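Local coordinates for glideosome-associated protein 50 (Plasmodium falciparum 3D7, PDB 3TGH) that forms part of the glideosome, the complex behind parasite gliding and host-cell invasion, and may help assemble and anchor it at the inner membrane complex, at residues D244-T249 and Y300-N305; D149-F154 and L312-A317; S43-G48 and D54-N59. All coordinates share one frame; numbering follows the deposited sequence.

Contact 1: D244-T249 and Y300-N305; sequences DMAHIT and YTHKLN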
ATOM      1  N   ASP A 244      17.332   7.252  -5.165  1.00 53.24           N
ATOM      2  CA  ASP A 244      16.498   6.616  -6.203  1.00 52.45           C
ATOM      3  C   ASP A 244      15.352   5.755  -5.643  1.00 49.10           C
ATOM      4  O   ASP A 244      14.845   4.867  -6.332  1.00 49.76           O
ATOM      5  CB  ASP A 244      17.360   5.794  -7.179  1.00 54.81           C
ATOM      6  CG  ASP A 244      18.432   6.631  -7.868  1.00 58.88           C
ATOM      7  OD1 ASP A 244      18.084   7.660  -8.489  1.00 61.43           O
ATOM      8  OD2 ASP A 244      19.620   6.250  -7.796  1.00 63.29           O
ATOM      9  N   MET A 245      14.949   6.023  -4.403  1.00 44.77           N
ATOM     10  CA  MET A 245      13.748   5.428  -3.830  1.00 42.23           C
ATOM     11  C   MET A 245      12.803   6.546  -3.435  1.00 39.33           C
ATOM     12  O   MET A 245      13.217   7.515  -2.794  1.00 42.96           O
ATOM     13  CB  MET A 245      14.075   4.581  -2.598  1.00 42.44           C
ATOM     14  CG  MET A 245      12.879   3.777  -2.091  1.00 44.06           C
ATOM     15  SD  MET A 245      13.164   2.828  -0.583  1.00 45.27           S
ATOM     16  CE  MET A 245      14.775   2.110  -0.906  1.00 45.09           C
ATOM     17  N   ALA A 246      11.541   6.412  -3.826  1.00 34.55           N
ATOM     18  CA  ALA A 246      10.518   7.365  -3.446  1.00 32.97           C
ATOM     19  C   ALA A 246       9.745   6.838  -2.238  1.00 30.27           C
ATOM     20  O   ALA A 246       9.254   5.713  -2.243  1.00 32.77           O
ATOM     21  CB  ALA A 246       9.571   7.630  -4.602  1.00 30.74           C
ATOM     22  N   HIS A 247       9.641   7.669  -1.209  1.00 27.75           N
ATOM     23  CA  HIS A 247       8.788   7.395  -0.069  1.00 26.05           C
ATOM     24  C   HIS A 247       7.524   8.208  -0.269  1.00 26.03           C
ATOM     25  O   HIS A 247       7.563   9.437  -0.305  1.00 26.60           O
ATOM     26  CB  HIS A 247       9.494   7.794   1.227  1.00 27.11           C
ATOM     27  CG  HIS A 247      10.770   7.052   1.466  1.00 28.08           C
ATOM     28  ND1 HIS A 247      10.860   5.992   2.342  1.00 28.63           N
ATOM     29  CD2 HIS A 247      12.001   7.196   0.919  1.00 29.70           C
ATOM     30  CE1 HIS A 247      12.097   5.526   2.337  1.00 31.89           C
ATOM     31  NE2 HIS A 247      12.810   6.243   1.485  1.00 30.30           N
ATOM     32  N   ILE A 248       6.404   7.522  -0.435  1.00 25.39           N
ATOM     33  CA  ILE A 248       5.150   8.187  -0.697  1.00 24.52           C
ATOM     34  C   ILE A 248       4.225   7.983   0.486  1.00 26.05           C
ATOM     35  O   ILE A 248       3.958   6.841   0.875  1.00 25.23           O
ATOM     36  CB  ILE A 248       4.487   7.638  -1.963  1.00 26.28           C
ATOM     37  CG1 ILE A 248       5.345   7.953  -3.195  1.00 30.85           C
ATOM     38  CG2 ILE A 248       3.085   8.212  -2.105  1.00 26.35           C
ATOM     39  CD1 ILE A 248       4.822   7.341  -4.477  1.00 33.55           C
ATOM     40  N   THR A 249       3.747   9.090   1.060  1.00 24.73           N
ATOM     41  CA  THR A 249       2.686   9.042   2.044  1.00 24.82           C
ATOM     42  C   THR A 249       1.364   9.350   1.349  1.00 26.91           C
ATOM     43  O   THR A 249       1.232  10.340   0.607  1.00 25.87           O
ATOM     44  CB  THR A 249       2.879  10.043   3.191  1.00 27.96           C
ATOM     45  OG1 THR A 249       4.185   9.890   3.748  1.00 29.54           O
ATOM     46  CG2 THR A 249       1.833   9.799   4.276  1.00 27.87           C
ATOM     47  N   TYR A 300       0.316  17.394  -7.802  1.00 31.17           N
ATOM     48  CA  TYR A 300       1.730  17.077  -7.982  1.00 31.83           C
ATOM     49  C   TYR A 300       1.904  15.813  -8.810  1.00 31.25           C
ATOM     50  O   TYR A 300       1.165  14.846  -8.631  1.00 30.04           O
ATOM     51  CB  TYR A 300       2.439  16.901  -6.635  1.00 32.37           C
ATOM     52  CG  TYR A 300       3.952  16.865  -6.765  1.00 32.56           C
ATOM     53  CD1 TYR A 300       4.675  18.029  -7.015  1.00 37.88           C
ATOM     54  CD2 TYR A 300       4.653  15.670  -6.652  1.00 34.10           C
ATOM     55  CE1 TYR A 300       6.060  18.001  -7.150  1.00 38.56           C
ATOM     56  CE2 TYR A 300       6.035  15.633  -6.781  1.00 36.38           C
ATOM     57  CZ  TYR A 300       6.730  16.795  -7.028  1.00 40.90           C
ATOM     58  OH  TYR A 300       8.096  16.745  -7.159  1.00 46.66           O
ATOM     59  N   THR A 301       2.892  15.834  -9.701  1.00 31.58           N
ATOM     60  CA  THR A 301       3.248  14.662 -10.488  1.00 32.43           C
ATOM     61  C   THR A 301       4.714  14.325 -10.251  1.00 32.97           C
ATOM     62  O   THR A 301       5.597  15.147 -10.515  1.00 32.11           O
ATOM     63  CB  THR A 301       2.998  14.897 -11.980  1.00 34.74           C
ATOM     64  OG1 THR A 301       1.626  15.266 -12.170  1.00 33.08           O
ATOM     65  CG2 THR A 301       3.298  13.639 -12.782  1.00 35.00           C
ATOM     66  N   HIS A 302       4.958  13.132  -9.716  1.00 30.45           N
ATOM     67  CA  HIS A 302       6.309  12.656  -9.446  1.00 31.10           C
ATOM     68  C   HIS A 302       6.680  11.595 -10.473  1.00 32.66           C
ATOM     69  O   HIS A 302       5.896  10.690 -10.748  1.00 31.77           O
ATOM     70  CB  HIS A 302       6.405  12.068  -8.039  1.00 31.10           C
ATOM     71  CG  HIS A 302       7.764  11.537  -7.711  1.00 33.88           C
ATOM     72  ND1 HIS A 302       8.064  10.192  -7.740  1.00 36.54           N
ATOM     73  CD2 HIS A 302       8.914  12.173  -7.389  1.00 35.93           C
ATOM     74  CE1 HIS A 302       9.337  10.023  -7.430  1.00 38.98           C
ATOM     75  NE2 HIS A 302       9.874  11.208  -7.210  1.00 36.35           N
ATOM     76  N   LYS A 303       7.880  11.703 -11.029  1.00 33.56           N
ATOM     77  CA  LYS A 303       8.362  10.749 -12.021  1.00 35.58           C
ATOM     78  C   LYS A 303       9.655  10.106 -11.538  1.00 36.31           C
ATOM     79  O   LYS A 303      10.611  10.802 -11.166  1.00 36.73           O
ATOM     80  CB  LYS A 303       8.574  11.433 -13.373  1.00 38.50           C
ATOM     81  CG  LYS A 303       7.290  12.017 -13.964  1.00 43.02           C
ATOM     82  CD  LYS A 303       7.521  12.742 -15.281  1.00 50.23           C
ATOM     83  CE  LYS A 303       6.200  13.239 -15.863  1.00 53.21           C
ATOM     84  NZ  LYS A 303       6.393  14.144 -17.029  1.00 56.90           N
ATOM     85  N   LEU A 304       9.667   8.777 -11.530  1.00 33.74           N
ATOM     86  CA  LEU A 304      10.836   8.001 -11.158  1.00 36.52           C
ATOM     87  C   LEU A 304      11.264   7.166 -12.369  1.00 37.04           C
ATOM     88  O   LEU A 304      10.453   6.437 -12.939  1.00 37.44           O
ATOM     89  CB  LEU A 304      10.496   7.104  -9.960  1.00 37.05           C
ATOM     90  CG  LEU A 304      11.674   6.502  -9.190  1.00 40.32           C
ATOM     91  CD1 LEU A 304      12.389   7.579  -8.386  1.00 43.13           C
ATOM     92  CD2 LEU A 304      11.214   5.385  -8.277  1.00 41.59           C
ATOM     93  N   ASN A 305      12.530   7.279 -12.764  1.00 37.32           N
ATOM     94  CA  ASN A 305      13.052   6.520 -13.900  1.00 38.92           C
ATOM     95  C   ASN A 305      13.168   5.037 -13.568  1.00 37.63           C
ATOM     96  O   ASN A 305      13.495   4.673 -12.436  1.00 36.02           O
ATOM     97  CB  ASN A 305      14.427   7.053 -14.325  1.00 40.77           C
ATOM     98  CG  ASN A 305      14.378   8.495 -14.802  1.00 45.32           C
ATOM     99  OD1 ASN A 305      13.370   8.952 -15.343  1.00 49.81           O
ATOM    100  ND2 ASN A 305      15.476   9.218 -14.609  1.00 46.25           N
TER
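His302 and Leu304 reach across from strand 297-305 to meet Ala246 and the backbone of Asp244. The two strands belong to different sheets of the calcineurin-like phosphoesterase sandwich, so side chains, not backbone pairing, make the join. At the imidazole, CE1 of His302 lies 3.7 Å from CB of Ala246, with the methyl approaching the ring obliquely. The first torsion of His302 puts CG anti to the backbone N (chi1 179°), which carries the ring off the strand toward the opposing sheet. Its rotation is tied down by NE2, which bonds to Glu241 OE1 on strand 237-242, the hairpin partner of 245-250 in the opposing sheet; that is the ring's main polar anchor.

Two residues further on, Leu304 leaves the same face of its strand, also with CG swung beside the carbonyl carbon (chi1 -164°). Its forked end comes up to the carbonyl of Asp244: CD2 of Leu304 is 4.2 Å from Asp244 O, and CD1 is just as near. Asp244 has a positive phi, in the tight hairpin turn between strands 237-242 and 245-250, and its carbonyl oxygen accepts a hydrogen bond from Lys307 NZ, so the polar need is met beside the methyls. Leu228 completes the apolar lining, touching both Ala246 and Leu304.

The chemistry is that of a small, mostly apolar seam in which the imidazole is a buried polar group with a partner of its own. Because NE2 faces a carboxylate, its proton is probably held there, and the charge of Glu241 would tend to raise the basicity of His302.

Contact 2: D149-F154 and L312-A317; sequences DLAAAF and LDKVNA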
ATOM      1  N   ASP A 149       8.218  -7.871 -22.025  1.00 56.83           N
ATOM      2  CA  ASP A 149       7.442  -7.959 -20.788  1.00 53.38           C
ATOM      3  C   ASP A 149       8.190  -7.349 -19.607  1.00 47.57           C
ATOM      4  O   ASP A 149       9.374  -7.620 -19.412  1.00 46.23           O
ATOM      5  CB  ASP A 149       7.078  -9.414 -20.479  1.00 55.68           C
ATOM      6  CG  ASP A 149       5.686  -9.776 -20.956  1.00 59.44           C
ATOM      7  OD1 ASP A 149       4.860 -10.197 -20.117  1.00 62.01           O
ATOM      8  OD2 ASP A 149       5.413  -9.622 -22.164  1.00 61.84           O
ATOM      9  N   LEU A 150       7.490  -6.517 -18.834  1.00 41.90           N
ATOM     10  CA  LEU A 150       8.025  -5.968 -17.587  1.00 38.21           C
ATOM     11  C   LEU A 150       7.254  -6.551 -16.400  1.00 35.32           C
ATOM     12  O   LEU A 150       6.042  -6.707 -16.468  1.00 36.37           O
ATOM     13  CB  LEU A 150       7.945  -4.439 -17.584  1.00 37.29           C
ATOM     14  CG  LEU A 150       8.842  -3.732 -18.600  1.00 39.26           C
ATOM     15  CD1 LEU A 150       8.564  -2.233 -18.639  1.00 41.17           C
ATOM     16  CD2 LEU A 150      10.316  -3.997 -18.307  1.00 39.34           C
ATOM     17  N   ALA A 151       7.976  -6.883 -15.332  1.00 32.76           N
ATOM     18  CA  ALA A 151       7.407  -7.532 -14.158  1.00 29.51           C
ATOM     19  C   ALA A 151       7.405  -6.555 -12.993  1.00 28.90           C
ATOM     20  O   ALA A 151       8.369  -5.817 -12.809  1.00 30.06           O
ATOM     21  CB  ALA A 151       8.221  -8.782 -13.795  1.00 30.25           C
ATOM     22  N   ALA A 152       6.321  -6.562 -12.214  1.00 27.50           N
ATOM     23  CA  ALA A 152       6.178  -5.704 -11.040  1.00 27.91           C
ATOM     24  C   ALA A 152       5.905  -6.559  -9.812  1.00 27.09           C
ATOM     25  O   ALA A 152       5.003  -7.407  -9.828  1.00 27.38           O
ATOM     26  CB  ALA A 152       5.049  -4.707 -11.244  1.00 28.92           C
ATOM     27  N   ALA A 153       6.694  -6.345  -8.760  1.00 23.56           N
ATOM     28  CA  ALA A 153       6.492  -7.016  -7.489  1.00 24.75           C
ATOM     29  C   ALA A 153       5.894  -6.030  -6.491  1.00 24.15           C
ATOM     30  O   ALA A 153       6.468  -4.987  -6.239  1.00 25.97           O
ATOM     31  CB  ALA A 153       7.799  -7.573  -6.966  1.00 25.39           C
ATOM     32  N   PHE A 154       4.727  -6.377  -5.961  1.00 20.89           N
ATOM     33  CA  PHE A 154       4.071  -5.626  -4.897  1.00 21.28           C
ATOM     34  C   PHE A 154       4.225  -6.419  -3.613  1.00 21.87           C
ATOM     35  O   PHE A 154       3.811  -7.579  -3.536  1.00 23.01           O
ATOM     36  CB  PHE A 154       2.595  -5.413  -5.238  1.00 20.59           C
ATOM     37  CG  PHE A 154       2.381  -4.450  -6.365  1.00 23.10           C
ATOM     38  CD1 PHE A 154       2.449  -4.870  -7.678  1.00 24.76           C
ATOM     39  CD2 PHE A 154       2.138  -3.102  -6.110  1.00 21.94           C
ATOM     40  CE1 PHE A 154       2.261  -3.966  -8.724  1.00 26.59           C
ATOM     41  CE2 PHE A 154       1.955  -2.201  -7.149  1.00 24.83           C
ATOM     42  CZ  PHE A 154       2.016  -2.632  -8.453  1.00 25.13           C
ATOM     43  N   LEU A 312      19.135  -8.975 -12.246  1.00 43.42           N
ATOM     44  CA  LEU A 312      18.024  -9.748 -12.814  1.00 41.22           C
ATOM     45  C   LEU A 312      18.473 -11.077 -13.427  1.00 42.01           C
ATOM     46  O   LEU A 312      19.545 -11.176 -14.030  1.00 41.76           O
ATOM     47  CB  LEU A 312      17.250  -8.940 -13.858  1.00 40.95           C
ATOM     48  CG  LEU A 312      16.440  -7.733 -13.375  1.00 38.07           C
ATOM     49  CD1 LEU A 312      15.846  -7.018 -14.579  1.00 40.57           C
ATOM     50  CD2 LEU A 312      15.339  -8.135 -12.388  1.00 36.50           C
ATOM     51  N   ASP A 313      17.630 -12.088 -13.260  1.00 41.19           N
ATOM     52  CA  ASP A 313      17.895 -13.430 -13.754  1.00 43.31           C
ATOM     53  C   ASP A 313      16.564 -14.015 -14.225  1.00 43.65           C
ATOM     54  O   ASP A 313      16.122 -15.067 -13.762  1.00 43.39           O
ATOM     55  CB  ASP A 313      18.521 -14.270 -12.633  1.00 43.67           C
ATOM     56  CG  ASP A 313      18.919 -15.665 -13.084  1.00 47.02           C
ATOM     57  OD1 ASP A 313      18.801 -16.607 -12.263  1.00 49.48           O
ATOM     58  OD2 ASP A 313      19.345 -15.822 -14.247  1.00 50.09           O
ATOM     59  N   LYS A 314      15.918 -13.305 -15.145  1.00 44.76           N
ATOM     60  CA  LYS A 314      14.564 -13.651 -15.585  1.00 46.18           C
ATOM     61  C   LYS A 314      14.479 -14.980 -16.341  1.00 46.66           C
ATOM     62  O   LYS A 314      13.413 -15.590 -16.387  1.00 47.17           O
ATOM     63  CB  LYS A 314      13.979 -12.541 -16.459  1.00 48.12           C
ATOM     64  CG  LYS A 314      13.456 -11.342 -15.690  1.00 48.40           C
ATOM     65  CD  LYS A 314      12.899 -10.312 -16.663  1.00 51.63           C
ATOM     66  CE  LYS A 314      11.903  -9.380 -16.010  1.00 50.30           C
ATOM     67  NZ  LYS A 314      11.160  -8.618 -17.050  1.00 49.68           N
ATOM     68  N   VAL A 315      15.589 -15.421 -16.932  1.00 46.41           N
ATOM     69  CA  VAL A 315      15.640 -16.726 -17.598  1.00 47.51           C
ATOM     70  C   VAL A 315      15.278 -17.867 -16.630  1.00 46.51           C
ATOM     71  O   VAL A 315      14.741 -18.891 -17.050  1.00 47.98           O
ATOM     72  CB  VAL A 315      17.030 -16.991 -18.231  1.00 49.36           C
ATOM     73  CG1 VAL A 315      18.106 -17.106 -17.154  1.00 50.32           C
ATOM     74  CG2 VAL A 315      16.997 -18.243 -19.098  1.00 52.26           C
ATOM     75  N   ASN A 316      15.564 -17.678 -15.340  1.00 43.48           N
ATOM     76  CA  ASN A 316      15.248 -18.669 -14.311  1.00 42.03           C
ATOM     77  C   ASN A 316      14.178 -18.158 -13.342  1.00 37.94           C
ATOM     78  O   ASN A 316      14.238 -18.423 -12.138  1.00 37.85           O
ATOM     79  CB  ASN A 316      16.521 -19.048 -13.543  1.00 43.64           C
ATOM     80  CG  ASN A 316      17.594 -19.631 -14.440  1.00 49.47           C
ATOM     81  OD1 ASN A 316      17.377 -20.638 -15.118  1.00 52.37           O
ATOM     82  ND2 ASN A 316      18.765 -18.999 -14.450  1.00 53.95           N
ATOM     83  N   ALA A 317      13.193 -17.432 -13.871  1.00 33.46           N
ATOM     84  CA  ALA A 317      12.157 -16.820 -13.038  1.00 32.30           C
ATOM     85  C   ALA A 317      11.428 -17.845 -12.173  1.00 30.28           C
ATOM     86  O   ALA A 317      11.243 -17.624 -10.981  1.00 29.56           O
ATOM     87  CB  ALA A 317      11.157 -16.055 -13.902  1.00 34.00           C
TER
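Lys314 lays the end of its aliphatic chain against Ala151, with CE of Lys314 4.3 Å from the CB methyl of Ala151. Strand 148-156 runs inside one of the two sheets of the calcineurin-like phosphoesterase fold, between strands 128-136 and 192-196; Lys314 comes from the short 3-10 turn just before helix 317-321. Beyond CG the lysine chain is extended, and that length lets the ammonium group reach the strand although the nearest CA atoms, of Ala151 and Lys314, are 9.5 Å apart.

At its end, NZ of Lys314 lies 3.1 Å from Asp149 O, but the angle is too poor for a hydrogen bond. Its firm partner is Asp191, with which it forms a salt bridge. The same carboxylate oxygen, Asp191 OD2, also accepts from Ala151 N, so strand backbone and lysine are gathered on one acceptor. Asp149 itself turns its carboxylate elsewhere, to His133.

The turn that presents the lysine is braced from within, Asp313 O accepting from Asn316 N. Alongside, ND2 of Asn316 sits in the fork of the Asp313 carboxylate, a bifurcated pair on the syn sides of OD1 and OD2, each at 3.2 Å, straighter to OD1 (165°) than to OD2.

Contact 3: S43-G48 and D54-N59; sequences SNFIDG and DPAWKN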
ATOM      1  N   SER A  43      -4.002   2.604   7.708  1.00 22.82           N
ATOM      2  CA  SER A  43      -5.071   1.795   8.286  1.00 23.78           C
ATOM      3  C   SER A  43      -6.251   1.713   7.317  1.00 23.33           C
ATOM      4  O   SER A  43      -6.349   2.491   6.363  1.00 24.51           O
ATOM      5  CB  SER A  43      -5.541   2.388   9.616  1.00 23.98           C
ATOM      6  OG  SER A  43      -4.536   2.274  10.613  1.00 25.35           O
ATOM      7  N   ASN A  44      -7.144   0.773   7.576  1.00 22.56           N
ATOM      8  CA  ASN A  44      -8.412   0.686   6.861  1.00 23.24           C
ATOM      9  C   ASN A  44      -9.490   1.454   7.618  1.00 25.53           C
ATOM     10  O   ASN A  44      -9.974   2.485   7.146  1.00 26.11           O
ATOM     11  CB  ASN A  44      -8.834  -0.775   6.672  1.00 24.50           C
ATOM     12  CG  ASN A  44      -7.930  -1.527   5.734  1.00 23.00           C
ATOM     13  OD1 ASN A  44      -7.580  -1.031   4.656  1.00 24.92           O
ATOM     14  ND2 ASN A  44      -7.534  -2.740   6.135  1.00 21.94           N
ATOM     15  N   PHE A  45      -9.836   0.965   8.805  1.00 24.88           N
ATOM     16  CA  PHE A  45     -10.899   1.547   9.593  1.00 26.66           C
ATOM     17  C   PHE A  45     -10.295   2.322  10.750  1.00 26.82           C
ATOM     18  O   PHE A  45      -9.617   1.752  11.606  1.00 28.00           O
ATOM     19  CB  PHE A  45     -11.844   0.464  10.110  1.00 27.54           C
ATOM     20  CG  PHE A  45     -12.590  -0.246   9.024  1.00 25.36           C
ATOM     21  CD1 PHE A  45     -13.819   0.225   8.578  1.00 29.73           C
ATOM     22  CD2 PHE A  45     -12.056  -1.381   8.437  1.00 23.91           C
ATOM     23  CE1 PHE A  45     -14.508  -0.433   7.565  1.00 31.56           C
ATOM     24  CE2 PHE A  45     -12.741  -2.040   7.423  1.00 24.58           C
ATOM     25  CZ  PHE A  45     -13.965  -1.571   6.990  1.00 26.47           C
ATOM     26  N   ILE A  46     -10.575   3.619  10.790  1.00 28.32           N
ATOM     27  CA  ILE A  46      -9.972   4.498  11.782  1.00 27.97           C
ATOM     28  C   ILE A  46     -10.388   4.109  13.208  1.00 30.52           C
ATOM     29  O   ILE A  46      -9.594   4.240  14.132  1.00 31.28           O
ATOM     30  CB  ILE A  46     -10.285   5.990  11.496  1.00 28.54           C
ATOM     31  CG1 ILE A  46      -9.797   6.388  10.092  1.00 31.85           C
ATOM     32  CG2 ILE A  46      -9.658   6.898  12.573  1.00 32.67           C
ATOM     33  CD1 ILE A  46      -8.321   6.099   9.834  1.00 31.74           C
ATOM     34  N   ASP A  47     -11.613   3.622  13.383  1.00 31.06           N
ATOM     35  CA  ASP A  47     -12.065   3.156  14.697  1.00 35.74           C
ATOM     36  C   ASP A  47     -12.095   1.629  14.807  1.00 34.95           C
ATOM     37  O   ASP A  47     -12.644   1.090  15.770  1.00 37.28           O
ATOM     38  CB  ASP A  47     -13.445   3.744  15.017  1.00 37.83           C
ATOM     39  CG  ASP A  47     -13.406   5.255  15.206  1.00 45.58           C
ATOM     40  OD1 ASP A  47     -12.469   5.766  15.865  1.00 51.80           O
ATOM     41  OD2 ASP A  47     -14.322   5.934  14.702  1.00 51.87           O
ATOM     42  N   GLY A  48     -11.472   0.940  13.847  1.00 32.52           N
ATOM     43  CA  GLY A  48     -11.490  -0.523  13.784  1.00 32.25           C
ATOM     44  C   GLY A  48     -12.845  -1.063  13.375  1.00 31.09           C
ATOM     45  O   GLY A  48     -13.801  -0.301  13.226  1.00 31.92           O
ATOM     46  N   ASP A  54     -20.067  -6.325  11.385  1.00 31.60           N
ATOM     47  CA  ASP A  54     -20.101  -4.918  11.780  1.00 32.77           C
ATOM     48  C   ASP A  54     -20.743  -4.119  10.636  1.00 32.66           C
ATOM     49  O   ASP A  54     -20.313  -4.242   9.485  1.00 31.61           O
ATOM     50  CB  ASP A  54     -18.666  -4.427  12.048  1.00 32.40           C
ATOM     51  CG  ASP A  54     -18.607  -3.044  12.699  1.00 34.15           C
ATOM     52  OD1 ASP A  54     -19.536  -2.233  12.518  1.00 34.67           O
ATOM     53  OD2 ASP A  54     -17.601  -2.762  13.392  1.00 32.10           O
ATOM     54  N   PRO A  55     -21.788  -3.315  10.938  1.00 33.57           N
ATOM     55  CA  PRO A  55     -22.371  -2.413   9.935  1.00 34.02           C
ATOM     56  C   PRO A  55     -21.344  -1.523   9.225  1.00 32.71           C
ATOM     57  O   PRO A  55     -21.586  -1.087   8.094  1.00 31.96           O
ATOM     58  CB  PRO A  55     -23.327  -1.547  10.761  1.00 37.54           C
ATOM     59  CG  PRO A  55     -23.733  -2.417  11.889  1.00 38.62           C
ATOM     60  CD  PRO A  55     -22.552  -3.293  12.202  1.00 36.80           C
ATOM     61  N   ALA A  56     -20.211  -1.266   9.882  1.00 30.24           N
ATOM     62  CA  ALA A  56     -19.147  -0.440   9.308  1.00 30.25           C
ATOM     63  C   ALA A  56     -18.636  -0.942   7.951  1.00 29.60           C
ATOM     64  O   ALA A  56     -18.243  -0.135   7.111  1.00 29.23           O
ATOM     65  CB  ALA A  56     -17.992  -0.298  10.298  1.00 29.78           C
ATOM     66  N   TRP A  57     -18.648  -2.257   7.723  1.00 28.23           N
ATOM     67  CA  TRP A  57     -18.253  -2.792   6.408  1.00 28.70           C
ATOM     68  C   TRP A  57     -19.130  -2.209   5.298  1.00 29.98           C
ATOM     69  O   TRP A  57     -18.635  -1.766   4.260  1.00 29.05           O
ATOM     70  CB  TRP A  57     -18.335  -4.321   6.366  1.00 27.09           C
ATOM     71  CG  TRP A  57     -17.285  -5.032   7.158  1.00 23.80           C
ATOM     72  CD1 TRP A  57     -17.449  -5.661   8.361  1.00 24.50           C
ATOM     73  CD2 TRP A  57     -15.910  -5.220   6.795  1.00 22.66           C
ATOM     74  NE1 TRP A  57     -16.268  -6.221   8.771  1.00 27.21           N
ATOM     75  CE2 TRP A  57     -15.305  -5.972   7.827  1.00 23.39           C
ATOM     76  CE3 TRP A  57     -15.133  -4.825   5.700  1.00 23.14           C
ATOM     77  CZ2 TRP A  57     -13.952  -6.327   7.801  1.00 24.42           C
ATOM     78  CZ3 TRP A  57     -13.794  -5.189   5.669  1.00 23.93           C
ATOM     79  CH2 TRP A  57     -13.222  -5.940   6.707  1.00 23.29           C
ATOM     80  N   LYS A  58     -20.437  -2.219   5.523  1.00 31.61           N
ATOM     81  CA  LYS A  58     -21.381  -1.668   4.560  1.00 33.00           C
ATOM     82  C   LYS A  58     -21.318  -0.141   4.510  1.00 32.98           C
ATOM     83  O   LYS A  58     -21.239   0.453   3.425  1.00 33.30           O
ATOM     84  CB  LYS A  58     -22.803  -2.122   4.886  1.00 36.00           C
ATOM     85  CG  LYS A  58     -23.812  -1.784   3.803  1.00 40.56           C
ATOM     86  CD  LYS A  58     -25.163  -2.422   4.081  1.00 46.47           C
ATOM     87  CE  LYS A  58     -26.142  -2.159   2.945  1.00 50.51           C
ATOM     88  NZ  LYS A  58     -26.498  -0.719   2.828  1.00 50.10           N
ATOM     89  N   ASN A  59     -21.342   0.485   5.684  1.00 31.99           N
ATOM     90  CA  ASN A  59     -21.457   1.944   5.790  1.00 35.11           C
ATOM     91  C   ASN A  59     -20.215   2.729   5.368  1.00 33.30           C
ATOM     92  O   ASN A  59     -20.346   3.820   4.815  1.00 32.80           O
ATOM     93  CB  ASN A  59     -21.836   2.352   7.219  1.00 37.00           C
ATOM     94  CG  ASN A  59     -23.207   1.849   7.627  1.00 42.23           C
ATOM     95  OD1 ASN A  59     -24.116   1.727   6.799  1.00 47.66           O
ATOM     96  ND2 ASN A  59     -23.369   1.567   8.912  1.00 45.40           N
TER
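Ala56 N donates to Asp54 OD1 at 2.9 Å, a nearly straight capping bond (170°) at the start of helix 56-62. The N-H meets the oxygen from well above the carboxylate plane. Asp54 OD2 takes a second backbone N-H, from Lys50, so the carboxylate ties the preceding loop to the helix start.

Against this first turn leans the ring of Phe45. With CG beside its own backbone N (chi1 -65°), the side chain projects from the loop straight at the helix. Along one side of the ring, CE1 of Phe45 comes 3.8 Å from Ala56 O, which sits at the ring edge near its plane; the methyl CB of Ala56 is 4.4 Å from the same CE1. The far rim goes to Trp57. There CZ of Phe45 stands 3.7 Å from CE3 of Trp57, over one face of the indole and toward its rim, while CE2 of Phe45 is 3.8 Å from CZ3 of Trp57. This is a T-shaped stack, the phenyl edge pointing into the indole's six-membered ring, with centroids 5.0 Å apart and planes at 74°.

The indole is pinned by NE1, bonded to Gly51 O, and makes a cation-pi contact with Lys95; a dimethyl sulfoxide molecule, probably from the crystallisation liquor, lies beside it. Phe45 is held at its backbone as well: Asp84 accepts from the N-H groups of both Asn44 and Phe45, and a type I turn then runs from Phe45 to Gly48. Ser43-Ile46 probably corresponds to the DxxY part of the purple acid phosphatase GDxxY motif, altered here: Ser43 and Ile46 stand in place of the metal-binding aspartate and the tyrosine. The aromatic pair joins this changed motif loop to the helix after it.

Overall arrangement
Contacts 1 and 2 reach the same sheet, through strands 245-250 and 148-156, with centres 22 Å apart, but at different depths. Contact 1 is in the core, where the two sheets face each other and methyl groups dominate around one anchored histidine. Contact 2 is nearer the surface and rests on a long lysine whose charge is met by a carboxylate outside the pair. Contact 3 lies across the centre of the chain from both, about 30 Å from contact 1 and 36 Å from contact 2 between centres; it is local in sequence, yet buried, and aromatic. Tertiary sheet packing, a lysine-tethered turn ahead of helix 317-321 and a loop-to-helix junction thus use three different chemistries.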